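Local coordinates for ruler protein (Pseudomonas aeruginosa, PDB 5CUK), which probably senses the length of the growing type III secretion needle as a molecular ruler, of which this chain is the C-terminal domain, at residues A15-A20 with G78-R83; R37-V40 with G46-E49. One frame throughout, in Å; residues are numbered along the deposited sequence.

Interaction 1. Residues A15-A20 with G78-R83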
loop_
_atom_site.group_PDB
_atom_site.type_symbol
_atom_site.label_atom_id
_atom_site.label_comp_id
_atom_site.label_asym_id
_atom_site.label_seq_id
_atom_site.Cartn_x
_atom_site.Cartn_y
_atom_site.Cartn_z
ATOM N N ALA A 15 -0.541 9.991 -4.060
ATOM C CA ALA A 15 -1.948 10.015 -4.441
ATOM C C ALA A 15 -2.404 8.696 -5.098
ATOM O O ALA A 15 -3.404 8.115 -4.681
ATOM C CB ALA A 15 -2.217 11.203 -5.366
ATOM N N ARG A 16 -1.679 8.207 -6.093
ATOM C CA ARG A 16 -2.144 7.057 -6.856
ATOM C C ARG A 16 -2.075 5.820 -5.970
ATOM O O ARG A 16 -2.985 4.995 -5.957
ATOM C CB ARG A 16 -1.330 6.878 -8.138
ATOM C CG ARG A 16 -1.682 5.610 -8.944
ATOM C CD ARG A 16 -2.939 5.734 -9.840
ATOM N NE ARG A 16 -3.491 4.407 -10.178
ATOM C CZ ARG A 16 -4.559 3.860 -9.589
ATOM N NH1 ARG A 16 -5.218 4.528 -8.656
ATOM N NH2 ARG A 16 -4.983 2.644 -9.928
ATOM N N LEU A 17 -1.017 5.746 -5.181
ATOM C CA LEU A 17 -0.826 4.671 -4.248
ATOM C C LEU A 17 -1.972 4.579 -3.233
ATOM O O LEU A 17 -2.528 3.489 -3.003
ATOM C CB LEU A 17 0.508 4.844 -3.539
ATOM C CG LEU A 17 1.024 3.655 -2.763
ATOM C CD1 LEU A 17 0.697 2.357 -3.474
ATOM C CD2 LEU A 17 2.490 3.799 -2.602
ATOM N N LEU A 18 -2.335 5.718 -2.642
ATOM C CA LEU A 18 -3.388 5.761 -1.639
ATOM C C LEU A 18 -4.701 5.322 -2.253
ATOM O O LEU A 18 -5.397 4.491 -1.693
ATOM C CB LEU A 18 -3.518 7.163 -1.027
ATOM C CG LEU A 18 -2.386 7.638 -0.093
ATOM C CD1 LEU A 18 -2.739 8.959 0.568
ATOM C CD2 LEU A 18 -2.104 6.608 1.023
ATOM N N ASP A 19 -5.045 5.890 -3.400
ATOM C CA ASP A 19 -6.211 5.458 -4.141
ATOM C C ASP A 19 -6.200 3.925 -4.423
ATOM O O ASP A 19 -7.194 3.234 -4.192
ATOM C CB ASP A 19 -6.301 6.256 -5.433
ATOM C CG ASP A 19 -7.587 6.004 -6.190
ATOM O OD1 ASP A 19 -8.683 6.006 -5.583
ATOM O OD2 ASP A 19 -7.500 5.814 -7.415
ATOM N N ALA A 20 -5.072 3.389 -4.885
ATOM C CA ALA A 20 -4.974 1.945 -5.154
ATOM C C ALA A 20 -5.217 1.082 -3.894
ATOM O O ALA A 20 -6.026 0.163 -3.920
ATOM C CB ALA A 20 -3.614 1.621 -5.759
ATOM N N GLY A 78 7.491 6.286 7.126
ATOM C CA GLY A 78 6.722 7.009 8.129
ATOM C C GLY A 78 5.509 7.775 7.603
ATOM O O GLY A 78 4.398 7.690 8.167
ATOM N N GLU A 79 5.704 8.541 6.530
ATOM C CA GLU A 79 4.585 9.257 5.897
ATOM C C GLU A 79 3.561 8.278 5.314
ATOM O O GLU A 79 2.352 8.523 5.308
ATOM C CB GLU A 79 5.081 10.200 4.780
ATOM C CG GLU A 79 3.949 10.785 3.900
ATOM C CD GLU A 79 4.422 11.387 2.549
ATOM O OE1 GLU A 79 3.748 12.315 2.057
ATOM O OE2 GLU A 79 5.444 10.942 1.964
ATOM N N LEU A 80 4.058 7.182 4.774
ATOM C CA LEU A 80 3.163 6.285 4.082
ATOM C C LEU A 80 2.249 5.549 5.105
ATOM O O LEU A 80 1.027 5.599 4.977
ATOM C CB LEU A 80 3.959 5.310 3.216
ATOM C CG LEU A 80 3.006 4.595 2.267
ATOM C CD1 LEU A 80 2.185 5.623 1.496
ATOM C CD2 LEU A 80 3.770 3.666 1.334
ATOM N N LEU A 81 2.845 4.910 6.116
ATOM C CA LEU A 81 2.105 4.301 7.222
ATOM C C LEU A 81 0.988 5.206 7.723
ATOM O O LEU A 81 -0.171 4.809 7.898
ATOM C CB LEU A 81 3.063 3.992 8.371
ATOM C CG LEU A 81 2.405 3.411 9.633
ATOM C CD1 LEU A 81 1.575 2.213 9.288
ATOM C CD2 LEU A 81 3.428 3.020 10.697
ATOM N N GLU A 82 1.351 6.458 7.920
ATOM C CA GLU A 82 0.513 7.396 8.617
ATOM C C GLU A 82 -0.702 7.787 7.809
ATOM O O GLU A 82 -1.782 7.954 8.361
ATOM C CB GLU A 82 1.338 8.615 8.977
ATOM C CG GLU A 82 0.546 9.870 9.221
ATOM C CD GLU A 82 1.466 11.027 9.572
ATOM O OE1 GLU A 82 2.670 10.960 9.216
ATOM O OE2 GLU A 82 0.975 11.990 10.206
ATOM N N ARG A 83 -0.528 7.917 6.502
ATOM C CA ARG A 83 -1.642 8.196 5.609
ATOM C C ARG A 83 -2.493 6.964 5.342
ATOM O O ARG A 83 -3.678 7.064 5.085
ATOM C CB ARG A 83 -1.127 8.725 4.269
ATOM C CG ARG A 83 -0.218 9.947 4.409
ATOM C CD ARG A 83 -1.057 11.116 4.920
ATOM N NE ARG A 83 -2.204 11.389 4.044
ATOM C CZ ARG A 83 -2.210 12.372 3.145
ATOM N NH1 ARG A 83 -1.139 13.155 3.048
ATOM N NH2 ARG A 83 -3.280 12.588 2.369
#
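Leu18 CD1 lies over one face of the Arg83 guanidinium, 4.1 Å from NH2, where two helices, 11-29 and 77-87, pack side by side on one face of a mixed β-sheet in this α/β domain. The other flat group, the Arg16 guanidinium, meets Asp19 of its own helix edge-on and in plane, with a salt bridge of 2.9 Å from Arg16 NH1 to Asp19 OD2. The Arg83 chain folds back on itself, turning at chi2 (-67°) and chi3 (-56°), which carries its planar group over the leucine methyl. Arg83 CB rests 4.0 Å from Leu18 CD2, and the two side chains cross at about a right angle. Arginine suits this exposed margin because its aliphatic part can cover a leucine.

Deeper in, the contact is purely apolar. Leu18 CD2 faces Leu80 CD1 at 4.4 Å, and Leu80 also leans on Leu95 of strand 93-99, which ties the helix pair to the sheet. The axes of segments 15-20 and 78-83 come no closer than 11.4 Å, at 38°, a gap that leucine side chains are long enough to bridge. On the buried side Leu17 crosses Leu80 nearly at right angles, and the two end methyls, both CD2, come together at 4.1 Å.

Interaction 2. Residues R37-V40 with G46-E49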
loop_
_atom_site.group_PDB
_atom_site.type_symbol
_atom_site.label_atom_id
_atom_site.label_comp_id
_atom_site.label_asym_id
_atom_site.label_seq_id
_atom_site.Cartn_x
_atom_site.Cartn_y
_atom_site.Cartn_z
ATOM N N ARG A 37 -5.304 -7.813 -4.398
ATOM C CA ARG A 37 -4.041 -7.391 -4.938
ATOM C C ARG A 37 -4.262 -6.841 -6.325
ATOM O O ARG A 37 -5.239 -7.187 -6.980
ATOM C CB ARG A 37 -3.035 -8.544 -4.961
ATOM C CG ARG A 37 -3.203 -9.489 -6.118
ATOM C CD ARG A 37 -2.248 -10.678 -6.014
ATOM N NE ARG A 37 -0.958 -10.455 -6.686
ATOM C CZ ARG A 37 0.184 -10.152 -6.061
ATOM N NH1 ARG A 37 0.211 -10.023 -4.733
ATOM N NH2 ARG A 37 1.307 -9.991 -6.760
ATOM N N LEU A 38 -3.359 -5.956 -6.748
ATOM C CA LEU A 38 -3.438 -5.323 -8.054
ATOM C C LEU A 38 -2.054 -4.805 -8.434
ATOM O O LEU A 38 -1.273 -4.410 -7.561
ATOM C CB LEU A 38 -4.454 -4.177 -8.033
ATOM C CG LEU A 38 -4.981 -3.631 -9.362
ATOM C CD1 LEU A 38 -6.079 -4.521 -9.908
ATOM C CD2 LEU A 38 -5.467 -2.186 -9.227
ATOM N N GLN A 39 -1.737 -4.787 -9.724
ATOM C CA GLN A 39 -0.568 -4.030 -10.134
ATOM C C GLN A 39 -0.972 -2.605 -10.520
ATOM O O GLN A 39 -1.954 -2.381 -11.249
ATOM C CB GLN A 39 0.173 -4.691 -11.287
ATOM C CG GLN A 39 1.485 -3.981 -11.583
ATOM C CD GLN A 39 2.262 -4.623 -12.705
ATOM O OE1 GLN A 39 1.846 -4.576 -13.861
ATOM N NE2 GLN A 39 3.396 -5.231 -12.372
ATOM N N VAL A 40 -0.198 -1.652 -10.014
ATOM C CA VAL A 40 -0.414 -0.240 -10.275
ATOM C C VAL A 40 0.822 0.407 -10.911
ATOM O O VAL A 40 1.931 0.114 -10.499
ATOM C CB VAL A 40 -0.737 0.495 -8.978
ATOM C CG1 VAL A 40 -1.302 1.846 -9.287
ATOM C CG2 VAL A 40 -1.711 -0.342 -8.134
ATOM N N GLY A 46 7.100 3.691 -11.184
ATOM C CA GLY A 46 6.993 2.513 -12.035
ATOM C C GLY A 46 5.904 1.535 -11.631
ATOM O O GLY A 46 4.941 1.900 -10.948
ATOM N N ALA A 47 6.040 0.286 -12.063
ATOM C CA ALA A 47 5.058 -0.735 -11.704
ATOM C C ALA A 47 5.293 -1.282 -10.305
ATOM O O ALA A 47 6.384 -1.718 -9.943
ATOM C CB ALA A 47 5.059 -1.866 -12.705
ATOM N N VAL A 48 4.215 -1.273 -9.545
ATOM C CA VAL A 48 4.199 -1.594 -8.147
ATOM C C VAL A 48 3.035 -2.621 -7.910
ATOM O O VAL A 48 1.981 -2.528 -8.541
ATOM C CB VAL A 48 4.031 -0.276 -7.377
ATOM C CG1 VAL A 48 2.945 -0.323 -6.372
ATOM C CG2 VAL A 48 5.321 0.171 -6.785
ATOM N N GLU A 49 3.241 -3.621 -7.057
ATOM C CA GLU A 49 2.163 -4.520 -6.670
ATOM C C GLU A 49 1.644 -4.147 -5.300
ATOM O O GLU A 49 2.432 -3.996 -4.369
ATOM C CB GLU A 49 2.640 -5.976 -6.665
ATOM C CG GLU A 49 1.504 -6.983 -6.533
ATOM C CD GLU A 49 0.662 -7.108 -7.824
ATOM O OE1 GLU A 49 1.116 -6.649 -8.909
ATOM O OE2 GLU A 49 -0.454 -7.657 -7.732
#
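Val40 N gives a nearly straight hydrogen bond (173°) to Val48 O, and Val48 N returns one to Val40 O, both 2.8 Å long; the two valines are a hydrogen-bonded pair of an antiparallel β-hairpin. Next to them Gln39 and Glu49 form a non-hydrogen-bonded pair.

On the face of Gln39 and Glu49, Glu49 OE2 sits 3.0 Å from Arg37 NE in a salt bridge. The oxygen lies well out of the guanidinium plane, so attraction of charge, with no N-H aimed at it, joins the pair. Arg37 reaches there by turning at chi3 (-91°), and its NH1 is hydrogen-bonded to Gln51 OE1 farther along the partner strand, the directed bond that holds the guanidinium. The fit against Glu49 is implausibly tight, with Arg37 NH2 only 3.0 Å from Glu49 CG, so the exact placing of the arginine end is doubtful. The bend of Glu49 at chi2 (73°) swings its carboxylate back across the neighbouring strand, bringing OE1 to 3.2 Å from Gln39 CB. The extended Gln39 lays its amide beside Ala47, NE2 being 3.8 Å from CB.

Long polar chains suit this face, whereas the β-branched valines favour extended backbone and fill the other, buried face. There Val40 packs on Arg16 and Ala20 of helix 11-29 and Val48 touches Ile63 and Ala65 of strand 59-65, the next strand of the sheet.

In the fold
Helix 11-29 and strand 35-42 are successive in the chain, and they bring the two contacts together: Ala20 CB of interaction 1 lies 3.6 Å from Val40 CG2 of interaction 2. The hairpin is nested inside the chain loop closed by the helix pair, and the contact centres are about 14 Å apart. Each is partly buried, but in its own manner. Interaction 1 joins helices far apart in sequence through side chains alone, with leucines inside and an arginine at the margin. Interaction 2 joins adjacent strands through backbone hydrogen bonds, with a salt bridge added on the outer face, and the two sides of the sheet divide its chemistry: valines toward the helix layer, charged and amide groups on the reverse.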